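Local coordinates for protein type III secretion system effector HopBA1 (Pseudomonas syringae pv. aptata, PDB 5T09) that acts as a virulence factor recognised by the Arabidopsis resistance protein RBA1, whose self-association it enhances, leading RBA1 to trigger host cell death, at residues 39-44 and 73-78; 102-107 and 125-130. All blocks are in the same frame, centred on the assembly; numbering follows the deposited sequence.

Overall arrangement
From the N terminus, helix 36-46 is the first element. The chain then forms strand 49-54 and helix 60-74 and turns into strand 77-82. Contact 1 closes this loop, bringing 73-78 back beside 39-44. Further on come helices 90-99, 101-112 and 117-132. Contact 2 closes the shorter loop between the last two of these, with 102-107 packed on 125-130. The loops follow one another, neither nested nor crossed. Contact 1 ties the first helix to a helix-to-strand turn at the largely parallel sheet. Contact 2 joins two helices of the stretch between strands 77-82 and 136-141. The contact centres lie 21 Å apart, and no atoms touch between them.

Contact 1: 39-44 and 73-78; sequences TLVGAA and KNAGVD
V41 meets A75, and A44 meets V77. These two apolar pairs make up the whole contact, which buries 135 Å² in total. CG1 of V41 lies 4.1 Å from CB of A75. It is the branch anti to the backbone N (chi1 176°) that does the touching. The second pair is closer and deeper: CB of A44 is 3.6 Å from CG2 of V77. In V77 the methyl used is the one beside the backbone N, because CG1 takes the anti position (chi1 179°). A44 and V77 are both buried. V41 and A75 are partly exposed, so this side of the interface is nearer the solvent. The nearest CA atoms across the segments are those of V41 and A75, 6.8 Å apart.

Polar bonds stay within the segments or run to neighbouring parts of the chain. K73 NZ forms a salt bridge with D78 OD1 at 2.8 Å. The lysine approaches on the anti side of the carboxylate, 34° out of its plane. This pair spans the turn from helix to strand. NZ of K73 also bonds to G134 O, and OD2 of D78 accepts from N183 N. K184 NZ binds A44 O and, weakly, A75 O, so one lysine links the carbonyls of both segments.

Backbone bonds define the turn. G76 has positive phi, and its N bonds to K73 O at 3.0 Å. With two bonds back into the last turn, this is a Schellman motif at the end of helix 60-74. The turn completes a beta-alpha-beta crossover from strand 49-54 through helix 60-74 to parallel strand 77-82, with strand 184-190 between the two strands. Helix 36-46 packs beside it in this EreA/ChaN-like alpha-beta fold.

Contact 2: 102-107 and 125-130; sequences SAVKHF and EALCSA
V104 on helix 101-112 faces L127 and C128 on helix 117-132. Both segments are helical throughout, and their nearest CA atoms, those of V104 and C128, are 7.9 Å apart. In segment 125-130 the bond from S129 N to E125 O measures 2.8 Å. The same carbonyl also accepts from the serine side chain: S129 OG lies 2.6 Å from E125 O. The hydroxyl stands above the carbonyl plane, 41° out of it, and the backbone N reaches the oxygen from the opposite face. Two donors of S129 thus grip E125 O, and the hydroxyl bond turns the serine side chain back onto its own helix.

Across the interface, V104 uses both of its methyls. CG1 lies 4.0 Å from CD1 of L127. CG2 lies 3.8 Å from SG of C128. The valine therefore spans two consecutive residues of the other helix. With chi1 at 172°, the two methyls fork apart, CG1 going to L127 and CG2 to C128. In C128 the sulfur is anti to the carbonyl carbon (chi1 -72°), which brings it to the valine. The V104 and L127 side chains meet at a slant. Helix 90-99 adds to the packing, with L97 against V104 and F93 against L127.

All three touching residues are buried, and the contact covers 122 Å² in total. A salt bridge from K105 to D117, beyond the second segment, ties the same two helices. Between the segments themselves, methyls meet a methyl and a sulfur, with no polar or charged pair: hydrophobic burial and dispersion, not directional bonding.

Contact 1: 39-44 and 73-78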
loop_
_atom_site.group_PDB
_atom_site.type_symbol
_atom_site.label_atom_id
_atom_site.label_comp_id
_atom_site.label_asym_id
_atom_site.label_seq_id
_atom_site.Cartn_x
_atom_site.Cartn_y
_atom_site.Cartn_z
ATOM N N THR A 39 -6.041 9.401 11.126
ATOM C CA THR A 39 -5.879 9.980 9.796
ATOM C C THR A 39 -6.107 8.937 8.709
ATOM O O THR A 39 -6.794 9.207 7.716
ATOM C CB THR A 39 -4.489 10.602 9.660
ATOM O OG1 THR A 39 -4.359 11.696 10.578
ATOM C CG2 THR A 39 -4.248 11.108 8.238
ATOM N N LEU A 40 -5.539 7.740 8.874
ATOM C CA LEU A 40 -5.684 6.708 7.852
ATOM C C LEU A 40 -7.139 6.276 7.715
ATOM O O LEU A 40 -7.662 6.156 6.601
ATOM C CB LEU A 40 -4.794 5.513 8.187
ATOM C CG LEU A 40 -4.896 4.311 7.246
ATOM C CD1 LEU A 40 -4.661 4.721 5.796
ATOM C CD2 LEU A 40 -3.910 3.233 7.664
ATOM N N VAL A 41 -7.810 6.033 8.842
ATOM C CA VAL A 41 -9.211 5.621 8.802
ATOM C C VAL A 41 -10.073 6.728 8.209
ATOM O O VAL A 41 -10.993 6.468 7.423
ATOM C CB VAL A 41 -9.685 5.222 10.211
ATOM C CG1 VAL A 41 -11.175 4.885 10.211
ATOM C CG2 VAL A 41 -8.871 4.043 10.727
ATOM N N GLY A 42 -9.795 7.979 8.577
ATOM C CA GLY A 42 -10.560 9.085 8.027
ATOM C C GLY A 42 -10.382 9.219 6.527
ATOM O O GLY A 42 -11.325 9.561 5.807
ATOM N N ALA A 43 -9.171 8.952 6.034
ATOM C CA ALA A 43 -8.928 9.012 4.598
ATOM C C ALA A 43 -9.683 7.909 3.868
ATOM O O ALA A 43 -10.237 8.138 2.787
ATOM C CB ALA A 43 -7.429 8.920 4.314
ATOM N N ALA A 44 -9.717 6.704 4.442
ATOM C CA ALA A 44 -10.506 5.631 3.849
ATOM C C ALA A 44 -11.997 5.909 3.971
ATOM O O ALA A 44 -12.768 5.548 3.075
ATOM C CB ALA A 44 -10.161 4.294 4.508
ATOM N N LYS A 73 -11.993 -1.766 8.378
ATOM C CA LYS A 73 -13.128 -2.596 7.989
ATOM C C LYS A 73 -14.444 -1.906 8.324
ATOM O O LYS A 73 -15.360 -1.849 7.495
ATOM C CB LYS A 73 -13.043 -3.956 8.684
ATOM C CG LYS A 73 -14.215 -4.885 8.394
ATOM C CD LYS A 73 -14.228 -5.335 6.943
ATOM C CE LYS A 73 -15.500 -6.096 6.618
ATOM N NZ LYS A 73 -15.495 -6.624 5.227
ATOM N N ASN A 74 -14.556 -1.376 9.544
ATOM C CA ASN A 74 -15.786 -0.705 9.951
ATOM C C ASN A 74 -16.051 0.536 9.109
ATOM O O ASN A 74 -17.211 0.896 8.882
ATOM C CB ASN A 74 -15.710 -0.340 11.434
ATOM C CG ASN A 74 -16.922 0.437 11.910
ATOM O OD1 ASN A 74 -16.935 1.667 11.883
ATOM N ND2 ASN A 74 -17.949 -0.281 12.354
ATOM N N ALA A 75 -14.994 1.199 8.636
ATOM C CA ALA A 75 -15.154 2.371 7.785
ATOM C C ALA A 75 -15.633 2.023 6.382
ATOM O O ALA A 75 -15.962 2.935 5.617
ATOM C CB ALA A 75 -13.832 3.137 7.699
ATOM N N GLY A 76 -15.677 0.738 6.028
ATOM C CA GLY A 76 -16.114 0.305 4.715
ATOM C C GLY A 76 -15.030 -0.308 3.856
ATOM O O GLY A 76 -15.298 -0.629 2.692
ATOM N N VAL A 77 -13.819 -0.483 4.381
ATOM C CA VAL A 77 -12.727 -1.084 3.621
ATOM C C VAL A 77 -12.919 -2.597 3.638
ATOM O O VAL A 77 -12.793 -3.235 4.685
ATOM C CB VAL A 77 -11.359 -0.692 4.193
ATOM C CG1 VAL A 77 -10.231 -1.355 3.401
ATOM C CG2 VAL A 77 -11.198 0.822 4.192
ATOM N N ASP A 78 -13.227 -3.171 2.476
ATOM C CA ASP A 78 -13.412 -4.609 2.344
ATOM C C ASP A 78 -12.282 -5.297 1.592
ATOM O O ASP A 78 -12.278 -6.530 1.508
ATOM C CB ASP A 78 -14.737 -4.903 1.627
ATOM C CG ASP A 78 -15.937 -4.335 2.360
ATOM O OD1 ASP A 78 -15.976 -4.433 3.603
ATOM O OD2 ASP A 78 -16.839 -3.787 1.693
#

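Contact 2: 102-107 and 125-130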
loop_
_atom_site.group_PDB
_atom_site.type_symbol
_atom_site.label_atom_id
_atom_site.label_comp_id
_atom_site.label_asym_id
_atom_site.label_seq_id
_atom_site.Cartn_x
_atom_site.Cartn_y
_atom_site.Cartn_z
ATOM N N SER A 102 3.195 -16.843 10.715
ATOM C CA SER A 102 4.438 -17.545 10.417
ATOM C C SER A 102 4.444 -18.062 8.985
ATOM O O SER A 102 5.482 -18.044 8.313
ATOM C CB SER A 102 4.635 -18.693 11.407
ATOM O OG SER A 102 4.562 -18.225 12.743
ATOM N N ALA A 103 3.291 -18.522 8.497
ATOM C CA ALA A 103 3.209 -19.023 7.129
ATOM C C ALA A 103 3.356 -17.894 6.114
ATOM O O ALA A 103 4.027 -18.058 5.089
ATOM C CB ALA A 103 1.886 -19.758 6.923
ATOM N N VAL A 104 2.734 -16.743 6.376
ATOM C CA VAL A 104 2.814 -15.625 5.438
ATOM C C VAL A 104 4.258 -15.161 5.288
ATOM O O VAL A 104 4.720 -14.866 4.179
ATOM C CB VAL A 104 1.890 -14.482 5.896
ATOM C CG1 VAL A 104 2.103 -13.225 5.049
ATOM C CG2 VAL A 104 0.432 -14.923 5.827
ATOM N N LYS A 105 4.990 -15.085 6.399
ATOM C CA LYS A 105 6.372 -14.616 6.345
ATOM C C LYS A 105 7.217 -15.517 5.451
ATOM O O LYS A 105 7.959 -15.035 4.587
ATOM C CB LYS A 105 6.948 -14.552 7.761
ATOM C CG LYS A 105 8.355 -13.978 7.851
ATOM C CD LYS A 105 8.841 -13.961 9.292
ATOM C CE LYS A 105 10.286 -13.501 9.401
ATOM N NZ LYS A 105 10.818 -13.677 10.780
ATOM N N HIS A 106 7.109 -16.833 5.640
ATOM C CA HIS A 106 7.860 -17.767 4.805
ATOM C C HIS A 106 7.468 -17.642 3.338
ATOM O O HIS A 106 8.316 -17.798 2.452
ATOM C CB HIS A 106 7.636 -19.199 5.293
ATOM C CG HIS A 106 8.757 -20.135 4.963
ATOM N ND1 HIS A 106 9.950 -20.140 5.654
ATOM C CD2 HIS A 106 8.866 -21.101 4.020
ATOM C CE1 HIS A 106 10.746 -21.067 5.149
ATOM N NE2 HIS A 106 10.111 -21.664 4.155
ATOM N N PHE A 107 6.194 -17.356 3.061
ATOM C CA PHE A 107 5.746 -17.206 1.680
ATOM C C PHE A 107 6.297 -15.935 1.041
ATOM O O PHE A 107 6.581 -15.921 -0.162
ATOM C CB PHE A 107 4.216 -17.209 1.630
ATOM C CG PHE A 107 3.650 -16.945 0.262
ATOM C CD1 PHE A 107 3.420 -17.984 -0.623
ATOM C CD2 PHE A 107 3.345 -15.657 -0.138
ATOM C CE1 PHE A 107 2.899 -17.742 -1.880
ATOM C CE2 PHE A 107 2.825 -15.413 -1.393
ATOM C CZ PHE A 107 2.604 -16.456 -2.263
ATOM N N GLU A 125 2.269 -9.650 9.822
ATOM C CA GLU A 125 1.257 -9.373 10.838
ATOM C C GLU A 125 0.155 -8.477 10.286
ATOM O O GLU A 125 -1.028 -8.678 10.582
ATOM C CB GLU A 125 1.898 -8.729 12.072
ATOM C CG GLU A 125 0.929 -8.553 13.235
ATOM C CD GLU A 125 1.532 -7.797 14.408
ATOM O OE1 GLU A 125 2.484 -7.015 14.197
ATOM O OE2 GLU A 125 1.047 -7.985 15.546
ATOM N N ALA A 126 0.523 -7.481 9.477
ATOM C CA ALA A 126 -0.474 -6.562 8.934
ATOM C C ALA A 126 -1.425 -7.276 7.981
ATOM O O ALA A 126 -2.643 -7.064 8.035
ATOM C CB ALA A 126 0.216 -5.395 8.229
ATOM N N LEU A 127 -0.894 -8.119 7.096
ATOM C CA LEU A 127 -1.753 -8.878 6.194
ATOM C C LEU A 127 -2.686 -9.792 6.978
ATOM O O LEU A 127 -3.886 -9.867 6.692
ATOM C CB LEU A 127 -0.901 -9.688 5.218
ATOM C CG LEU A 127 0.050 -8.884 4.328
ATOM C CD1 LEU A 127 0.809 -9.817 3.400
ATOM C CD2 LEU A 127 -0.702 -7.823 3.536
ATOM N N CYS A 128 -2.147 -10.497 7.973
ATOM C CA CYS A 128 -2.980 -11.364 8.798
ATOM C C CYS A 128 -4.033 -10.563 9.554
ATOM O O CYS A 128 -5.203 -10.955 9.600
ATOM C CB CYS A 128 -2.105 -12.157 9.767
ATOM S SG CYS A 128 -1.123 -13.452 8.973
ATOM N N SER A 129 -3.639 -9.428 10.143
ATOM C CA SER A 129 -4.589 -8.624 10.909
ATOM C C SER A 129 -5.706 -8.100 10.020
ATOM O O SER A 129 -6.859 -7.999 10.453
ATOM C CB SER A 129 -3.866 -7.465 11.597
ATOM O OG SER A 129 -2.771 -7.936 12.365
ATOM N N ALA A 130 -5.385 -7.757 8.772
ATOM C CA ALA A 130 -6.425 -7.359 7.829
ATOM C C ALA A 130 -7.333 -8.536 7.503
ATOM O O ALA A 130 -8.564 -8.411 7.524
ATOM C CB ALA A 130 -5.791 -6.800 6.554
#